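Local coordinates for protein free methionine-R-sulfoxide reductase (Saccharomyces cerevisiae, PDB 1F5M) that reduces the R-enantiomer of free methionine sulfoxide back to methionine and helps protect the yeast cell against oxidative stress, at residues B[21-32]-B[49-60]. Numbering follows the deposited sequence.
Sequences KEEILEQLLLSY and ASSLIWHAYKSL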
ATOM      1  N   LYS B  21     -16.412   8.229 -16.308  1.00 34.99           N
ATOM      2  CA  LYS B  21     -16.072   8.484 -14.921  1.00 33.61           C
ATOM      3  C   LYS B  21     -17.137   8.115 -13.858  1.00 34.65           C
ATOM      4  O   LYS B  21     -16.801   7.529 -12.825  1.00 32.62           O
ATOM      5  CB  LYS B  21     -15.629   9.951 -14.770  1.00 33.12           C
ATOM      6  CG  LYS B  21     -15.052  10.293 -13.391  1.00 29.48           C
ATOM      7  CD  LYS B  21     -14.416  11.656 -13.413  1.00 28.74           C
ATOM      8  CE  LYS B  21     -13.693  11.955 -12.112  1.00 27.87           C
ATOM      9  NZ  LYS B  21     -12.955  13.260 -12.206  1.00 21.91           N
ATOM     10  N   GLU B  22     -18.411   8.437 -14.093  1.00 33.44           N
ATOM     11  CA  GLU B  22     -19.420   8.079 -13.100  1.00 34.35           C
ATOM     12  C   GLU B  22     -19.475   6.570 -12.899  1.00 32.04           C
ATOM     13  O   GLU B  22     -19.592   6.101 -11.772  1.00 30.74           O
ATOM     14  CB  GLU B  22     -20.807   8.615 -13.498  1.00 37.07           C
ATOM     15  CG  GLU B  22     -20.811  10.138 -13.836  1.00 42.94           C
ATOM     16  CD  GLU B  22     -20.027  11.021 -12.826  1.00 46.12           C
ATOM     17  OE1 GLU B  22     -20.477  11.117 -11.652  1.00 48.72           O
ATOM     18  OE2 GLU B  22     -18.975  11.626 -13.211  1.00 43.61           O
ATOM     19  N   GLU B  23     -19.390   5.811 -13.986  1.00 31.62           N
ATOM     20  CA  GLU B  23     -19.430   4.336 -13.893  1.00 32.05           C
ATOM     21  C   GLU B  23     -18.255   3.798 -13.082  1.00 30.96           C
ATOM     22  O   GLU B  23     -18.415   2.924 -12.223  1.00 30.55           O
ATOM     23  CB  GLU B  23     -19.336   3.677 -15.277  1.00 33.41           C
ATOM     24  CG  GLU B  23     -20.514   3.867 -16.198  1.00 38.37           C
ATOM     25  CD  GLU B  23     -20.388   3.006 -17.456  1.00 41.11           C
ATOM     26  OE1 GLU B  23     -19.395   3.180 -18.210  1.00 41.09           O
ATOM     27  OE2 GLU B  23     -21.283   2.149 -17.690  1.00 42.79           O
ATOM     28  N   ILE B  24     -17.061   4.298 -13.407  1.00 30.44           N
ATOM     29  CA  ILE B  24     -15.837   3.878 -12.750  1.00 28.91           C
ATOM     30  C   ILE B  24     -15.867   4.156 -11.244  1.00 26.91           C
ATOM     31  O   ILE B  24     -15.512   3.313 -10.430  1.00 26.81           O
ATOM     32  CB  ILE B  24     -14.624   4.585 -13.405  1.00 29.23           C
ATOM     33  CG1 ILE B  24     -14.479   4.096 -14.848  1.00 30.08           C
ATOM     34  CG2 ILE B  24     -13.358   4.335 -12.603  1.00 28.64           C
ATOM     35  CD1 ILE B  24     -13.308   4.708 -15.573  1.00 26.50           C
ATOM     36  N   LEU B  25     -16.317   5.328 -10.858  1.00 25.65           N
ATOM     37  CA  LEU B  25     -16.336   5.655  -9.444  1.00 26.69           C
ATOM     38  C   LEU B  25     -17.449   4.926  -8.716  1.00 29.25           C
ATOM     39  O   LEU B  25     -17.322   4.570  -7.517  1.00 27.66           O
ATOM     40  CB  LEU B  25     -16.476   7.178  -9.273  1.00 27.81           C
ATOM     41  CG  LEU B  25     -15.364   7.988  -9.966  1.00 26.62           C
ATOM     42  CD1 LEU B  25     -15.510   9.474  -9.658  1.00 30.64           C
ATOM     43  CD2 LEU B  25     -14.022   7.484  -9.497  1.00 26.60           C
ATOM     44  N   GLU B  26     -18.556   4.698  -9.409  1.00 28.83           N
ATOM     45  CA  GLU B  26     -19.636   4.003  -8.749  1.00 32.59           C
ATOM     46  C   GLU B  26     -19.204   2.554  -8.541  1.00 31.75           C
ATOM     47  O   GLU B  26     -19.507   1.952  -7.519  1.00 31.09           O
ATOM     48  CB  GLU B  26     -20.932   4.082  -9.577  1.00 36.15           C
ATOM     49  CG  GLU B  26     -22.123   3.516  -8.818  1.00 40.59           C
ATOM     50  CD  GLU B  26     -22.096   3.874  -7.307  1.00 44.25           C
ATOM     51  OE1 GLU B  26     -22.196   5.117  -6.971  1.00 43.14           O
ATOM     52  OE2 GLU B  26     -21.972   2.898  -6.484  1.00 38.79           O
ATOM     53  N   GLN B  27     -18.481   2.009  -9.508  1.00 31.37           N
ATOM     54  CA  GLN B  27     -17.986   0.633  -9.400  1.00 32.09           C
ATOM     55  C   GLN B  27     -16.968   0.512  -8.291  1.00 29.97           C
ATOM     56  O   GLN B  27     -16.801  -0.559  -7.707  1.00 29.75           O
ATOM     57  CB  GLN B  27     -17.305   0.190 -10.694  1.00 33.71           C
ATOM     58  CG  GLN B  27     -18.177  -0.687 -11.574  1.00 39.19           C
ATOM     59  CD  GLN B  27     -17.553  -0.947 -12.941  1.00 43.31           C
ATOM     60  OE1 GLN B  27     -16.352  -1.284 -13.046  1.00 43.34           O
ATOM     61  NE2 GLN B  27     -18.367  -0.800 -14.008  1.00 43.68           N
ATOM     62  N   LEU B  28     -16.242   1.594  -8.037  1.00 28.87           N
ATOM     63  CA  LEU B  28     -15.230   1.555  -6.991  1.00 26.48           C
ATOM     64  C   LEU B  28     -15.927   1.482  -5.651  1.00 25.56           C
ATOM     65  O   LEU B  28     -15.543   0.676  -4.814  1.00 25.10           O
ATOM     66  CB  LEU B  28     -14.312   2.790  -7.048  1.00 25.07           C
ATOM     67  CG  LEU B  28     -13.173   2.836  -6.023  1.00 24.03           C
ATOM     68  CD1 LEU B  28     -12.067   3.639  -6.586  1.00 24.53           C
ATOM     69  CD2 LEU B  28     -13.626   3.429  -4.692  1.00 24.07           C
ATOM     70  N   LEU B  29     -16.950   2.308  -5.440  1.00 23.21           N
ATOM     71  CA  LEU B  29     -17.687   2.296  -4.160  1.00 23.78           C
ATOM     72  C   LEU B  29     -18.257   0.895  -3.906  1.00 25.74           C
ATOM     73  O   LEU B  29     -18.196   0.391  -2.761  1.00 25.82           O
ATOM     74  CB  LEU B  29     -18.819   3.339  -4.179  1.00 23.38           C
ATOM     75  CG  LEU B  29     -18.404   4.831  -4.237  1.00 23.93           C
ATOM     76  CD1 LEU B  29     -19.668   5.676  -4.282  1.00 23.52           C
ATOM     77  CD2 LEU B  29     -17.501   5.250  -3.033  1.00 22.30           C
ATOM     78  N   LEU B  30     -18.794   0.257  -4.962  1.00 25.90           N
ATOM     79  CA  LEU B  30     -19.362  -1.100  -4.841  1.00 26.75           C
ATOM     80  C   LEU B  30     -18.254  -2.122  -4.551  1.00 25.96           C
ATOM     81  O   LEU B  30     -18.450  -3.022  -3.750  1.00 27.82           O
ATOM     82  CB  LEU B  30     -20.100  -1.504  -6.115  1.00 28.59           C
ATOM     83  CG  LEU B  30     -21.364  -0.672  -6.370  1.00 31.56           C
ATOM     84  CD1 LEU B  30     -22.020  -1.101  -7.677  1.00 34.12           C
ATOM     85  CD2 LEU B  30     -22.320  -0.860  -5.185  1.00 30.10           C
ATOM     86  N   SER B  31     -17.099  -1.993  -5.204  1.00 23.86           N
ATOM     87  CA  SER B  31     -15.995  -2.920  -4.931  1.00 22.79           C
ATOM     88  C   SER B  31     -15.498  -2.726  -3.484  1.00 23.39           C
ATOM     89  O   SER B  31     -15.210  -3.678  -2.789  1.00 24.54           O
ATOM     90  CB  SER B  31     -14.823  -2.685  -5.891  1.00 20.74           C
ATOM     91  OG  SER B  31     -15.089  -3.127  -7.224  1.00 23.60           O
ATOM     92  N   TYR B  32     -15.363  -1.489  -3.029  1.00 23.53           N
ATOM     93  CA  TYR B  32     -14.877  -1.280  -1.678  1.00 23.73           C
ATOM     94  C   TYR B  32     -15.819  -1.945  -0.676  1.00 25.68           C
ATOM     95  O   TYR B  32     -15.384  -2.565   0.289  1.00 25.23           O
ATOM     96  CB  TYR B  32     -14.752   0.210  -1.354  1.00 23.18           C
ATOM     97  CG  TYR B  32     -14.395   0.419   0.088  1.00 20.58           C
ATOM     98  CD1 TYR B  32     -13.081   0.328   0.498  1.00 20.90           C
ATOM     99  CD2 TYR B  32     -15.393   0.541   1.062  1.00 20.29           C
ATOM    100  CE1 TYR B  32     -12.742   0.342   1.813  1.00 18.98           C
ATOM    101  CE2 TYR B  32     -15.066   0.547   2.413  1.00 22.84           C
ATOM    102  CZ  TYR B  32     -13.720   0.439   2.769  1.00 20.32           C
ATOM    103  OH  TYR B  32     -13.346   0.372   4.068  1.00 19.33           O
ATOM    104  N   ALA B  49      -8.353  -0.435  -0.583  1.00 18.33           N
ATOM    105  CA  ALA B  49      -8.886   0.860  -1.035  1.00 20.86           C
ATOM    106  C   ALA B  49      -7.841   1.647  -1.844  1.00 21.72           C
ATOM    107  O   ALA B  49      -8.154   2.189  -2.920  1.00 22.49           O
ATOM    108  CB  ALA B  49      -9.312   1.663   0.143  1.00 17.05           C
ATOM    109  N   SER B  50      -6.604   1.736  -1.341  1.00 19.99           N
ATOM    110  CA  SER B  50      -5.594   2.506  -2.056  1.00 19.13           C
ATOM    111  C   SER B  50      -5.421   1.945  -3.474  1.00 19.77           C
ATOM    112  O   SER B  50      -5.248   2.691  -4.425  1.00 17.78           O
ATOM    113  CB  SER B  50      -4.253   2.515  -1.284  1.00 19.35           C
ATOM    114  OG  SER B  50      -3.606   1.255  -1.340  1.00 18.80           O
ATOM    115  N   SER B  51      -5.499   0.625  -3.639  1.00 18.93           N
ATOM    116  CA  SER B  51      -5.358   0.052  -4.971  1.00 20.41           C
ATOM    117  C   SER B  51      -6.561   0.405  -5.902  1.00 18.95           C
ATOM    118  O   SER B  51      -6.403   0.628  -7.105  1.00 17.66           O
ATOM    119  CB  SER B  51      -5.233  -1.457  -4.824  1.00 21.28           C
ATOM    120  OG  SER B  51      -5.084  -2.042  -6.069  1.00 19.64           O
ATOM    121  N   LEU B  52      -7.760   0.455  -5.337  1.00 17.04           N
ATOM    122  CA  LEU B  52      -8.992   0.774  -6.069  1.00 17.88           C
ATOM    123  C   LEU B  52      -8.852   2.216  -6.604  1.00 18.43           C
ATOM    124  O   LEU B  52      -8.997   2.467  -7.822  1.00 19.84           O
ATOM    125  CB  LEU B  52     -10.225   0.688  -5.118  1.00 18.90           C
ATOM    126  CG  LEU B  52     -10.732  -0.734  -4.806  1.00 16.53           C
ATOM    127  CD1 LEU B  52     -11.949  -0.725  -3.836  1.00 18.51           C
ATOM    128  CD2 LEU B  52     -11.123  -1.397  -6.155  1.00 18.16           C
ATOM    129  N   ILE B  53      -8.462   3.123  -5.720  1.00 16.86           N
ATOM    130  CA  ILE B  53      -8.335   4.548  -6.080  1.00 16.63           C
ATOM    131  C   ILE B  53      -7.272   4.753  -7.157  1.00 18.87           C
ATOM    132  O   ILE B  53      -7.513   5.414  -8.156  1.00 17.91           O
ATOM    133  CB  ILE B  53      -7.981   5.377  -4.844  1.00 15.11           C
ATOM    134  CG1 ILE B  53      -9.141   5.293  -3.842  1.00 15.10           C
ATOM    135  CG2 ILE B  53      -7.674   6.841  -5.232  1.00 17.53           C
ATOM    136  CD1 ILE B  53      -8.777   5.784  -2.477  1.00 13.02           C
ATOM    137  N   TRP B  54      -6.129   4.094  -6.977  1.00 17.29           N
ATOM    138  CA  TRP B  54      -5.008   4.224  -7.884  1.00 17.79           C
ATOM    139  C   TRP B  54      -5.430   3.830  -9.308  1.00 19.89           C
ATOM    140  O   TRP B  54      -5.237   4.587 -10.257  1.00 21.86           O
ATOM    141  CB  TRP B  54      -3.828   3.295  -7.430  1.00 16.70           C
ATOM    142  CG  TRP B  54      -2.703   3.288  -8.474  1.00 16.36           C
ATOM    143  CD1 TRP B  54      -2.669   2.583  -9.641  1.00 18.72           C
ATOM    144  CD2 TRP B  54      -1.552   4.113  -8.470  1.00 18.77           C
ATOM    145  NE1 TRP B  54      -1.565   2.922 -10.370  1.00 19.00           N
ATOM    146  CE2 TRP B  54      -0.850   3.862  -9.674  1.00 20.50           C
ATOM    147  CE3 TRP B  54      -1.039   5.067  -7.568  1.00 21.89           C
ATOM    148  CZ2 TRP B  54       0.352   4.519 -10.005  1.00 22.66           C
ATOM    149  CZ3 TRP B  54       0.158   5.726  -7.896  1.00 25.23           C
ATOM    150  CH2 TRP B  54       0.842   5.442  -9.111  1.00 22.65           C
ATOM    151  N   HIS B  55      -5.974   2.617  -9.452  1.00 19.13           N
ATOM    152  CA  HIS B  55      -6.379   2.124 -10.749  1.00 19.40           C
ATOM    153  C   HIS B  55      -7.529   2.892 -11.375  1.00 18.80           C
ATOM    154  O   HIS B  55      -7.564   3.041 -12.599  1.00 19.60           O
ATOM    155  CB  HIS B  55      -6.696   0.640 -10.651  1.00 17.43           C
ATOM    156  CG  HIS B  55      -5.477  -0.196 -10.400  1.00 18.71           C
ATOM    157  ND1 HIS B  55      -4.594  -0.554 -11.407  1.00 21.64           N
ATOM    158  CD2 HIS B  55      -4.920  -0.622  -9.244  1.00 17.44           C
ATOM    159  CE1 HIS B  55      -3.546  -1.156 -10.877  1.00 21.35           C
ATOM    160  NE2 HIS B  55      -3.717  -1.203  -9.561  1.00 20.21           N
ATOM    161  N   ALA B  56      -8.473   3.339 -10.569  1.00 18.10           N
ATOM    162  CA  ALA B  56      -9.578   4.146 -11.112  1.00 22.62           C
ATOM    163  C   ALA B  56      -9.019   5.405 -11.782  1.00 23.65           C
ATOM    164  O   ALA B  56      -9.367   5.736 -12.940  1.00 24.36           O
ATOM    165  CB  ALA B  56     -10.544   4.563 -10.013  1.00 22.71           C
ATOM    166  N   TYR B  57      -8.169   6.129 -11.070  1.00 23.44           N
ATOM    167  CA  TYR B  57      -7.635   7.346 -11.669  1.00 24.66           C
ATOM    168  C   TYR B  57      -6.730   7.096 -12.854  1.00 25.68           C
ATOM    169  O   TYR B  57      -6.681   7.924 -13.769  1.00 24.52           O
ATOM    170  CB  TYR B  57      -6.936   8.219 -10.619  1.00 25.32           C
ATOM    171  CG  TYR B  57      -7.971   9.012  -9.876  1.00 26.68           C
ATOM    172  CD1 TYR B  57      -8.591   8.484  -8.748  1.00 26.00           C
ATOM    173  CD2 TYR B  57      -8.465  10.215 -10.409  1.00 25.90           C
ATOM    174  CE1 TYR B  57      -9.694   9.112  -8.172  1.00 25.98           C
ATOM    175  CE2 TYR B  57      -9.567  10.850  -9.842  1.00 26.28           C
ATOM    176  CZ  TYR B  57     -10.181  10.290  -8.730  1.00 25.93           C
ATOM    177  OH  TYR B  57     -11.331  10.823  -8.202  1.00 26.07           O
ATOM    178  N   LYS B  58      -6.035   5.954 -12.868  1.00 23.85           N
ATOM    179  CA  LYS B  58      -5.161   5.645 -13.991  1.00 26.08           C
ATOM    180  C   LYS B  58      -6.036   5.449 -15.215  1.00 27.68           C
ATOM    181  O   LYS B  58      -5.682   5.896 -16.303  1.00 28.63           O
ATOM    182  CB  LYS B  58      -4.336   4.344 -13.743  1.00 25.70           C
ATOM    183  CG  LYS B  58      -2.989   4.571 -13.015  1.00 28.39           C
ATOM    184  CD  LYS B  58      -2.211   5.693 -13.710  1.00 32.74           C
ATOM    185  CE  LYS B  58      -0.804   5.964 -13.164  1.00 37.15           C
ATOM    186  NZ  LYS B  58      -0.310   7.390 -13.532  1.00 38.74           N
ATOM    187  N   SER B  59      -7.180   4.781 -15.050  1.00 29.73           N
ATOM    188  CA  SER B  59      -8.036   4.533 -16.202  1.00 31.68           C
ATOM    189  C   SER B  59      -8.772   5.797 -16.634  1.00 32.13           C
ATOM    190  O   SER B  59      -9.095   5.925 -17.812  1.00 33.15           O
ATOM    191  CB  SER B  59      -9.008   3.379 -15.940  1.00 32.50           C
ATOM    192  OG  SER B  59     -10.072   3.789 -15.138  1.00 37.52           O
ATOM    193  N   LEU B  60      -9.013   6.728 -15.709  1.00 30.56           N
ATOM    194  CA  LEU B  60      -9.664   8.017 -16.053  1.00 29.43           C
ATOM    195  C   LEU B  60      -8.636   8.915 -16.735  1.00 28.17           C
ATOM    196  O   LEU B  60      -8.908  10.085 -17.063  1.00 29.74           O
ATOM    197  CB  LEU B  60     -10.157   8.743 -14.803  1.00 29.04           C
ATOM    198  CG  LEU B  60     -11.583   8.569 -14.275  1.00 31.86           C
ATOM    199  CD1 LEU B  60     -12.424   7.725 -15.192  1.00 30.94           C
ATOM    200  CD2 LEU B  60     -11.521   7.990 -12.902  1.00 31.44           C
TER
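Leu28 and Leu52 are the two large bumps at the middle of this antiparallel helix pair, and each fits against the other helix's backbone. Leu28 swings CG to the side opposite its own amide nitrogen (chi1 -178°), which carries CD1 across to 3.5 Å from Leu52 O. The same methyl also meets Ala56 CB, while Leu28 CG rests 3.8 Å from Leu52 CB. Leu52 leans the other way, toward the C-terminal part of segment 21-32: its CD1 comes within 3.6 Å of Tyr32 N, and CD2 packs on Ser31 CB. The small Ala56 leaves a hollow that Leu28 fills from one end of the segment pair and Ile24 from the other, with Ile24 CG2 3.8 Å from Ala56 CB. Beyond it, Leu60 slides past Ile24 in the opposite direction, CD2 near Ile24 CG2, and crosses Lys21 at roughly a right angle, its CD1 3.7 Å from Lys21 CA. The extended Lys21 chain carries its ammonium group past this leucine to a salt bridge with Asp162, which also accepts a hydrogen bond from Tyr57 OH. Ser59 turns its hydroxyl back onto Ala56 O, 3.0 Å from OG, an oxygen that Leu60 N also uses. At the other end the Tyr32 ring meets Ala49 CB obliquely, and its hydroxyl shares a hydrogen bond with Ser176 OG. The segment axes, 10.2 Å apart and inclined at 170°, run almost antiparallel. Ala49 and Ile53 touch strands 64-72 and 144-152, so helix 42-59 lies between helix 21-36 and the sheet, while helix 160-176 packs on helix 21-36 through Phe165 and Ile173, a helical layer against an antiparallel sheet as in the GAF fold.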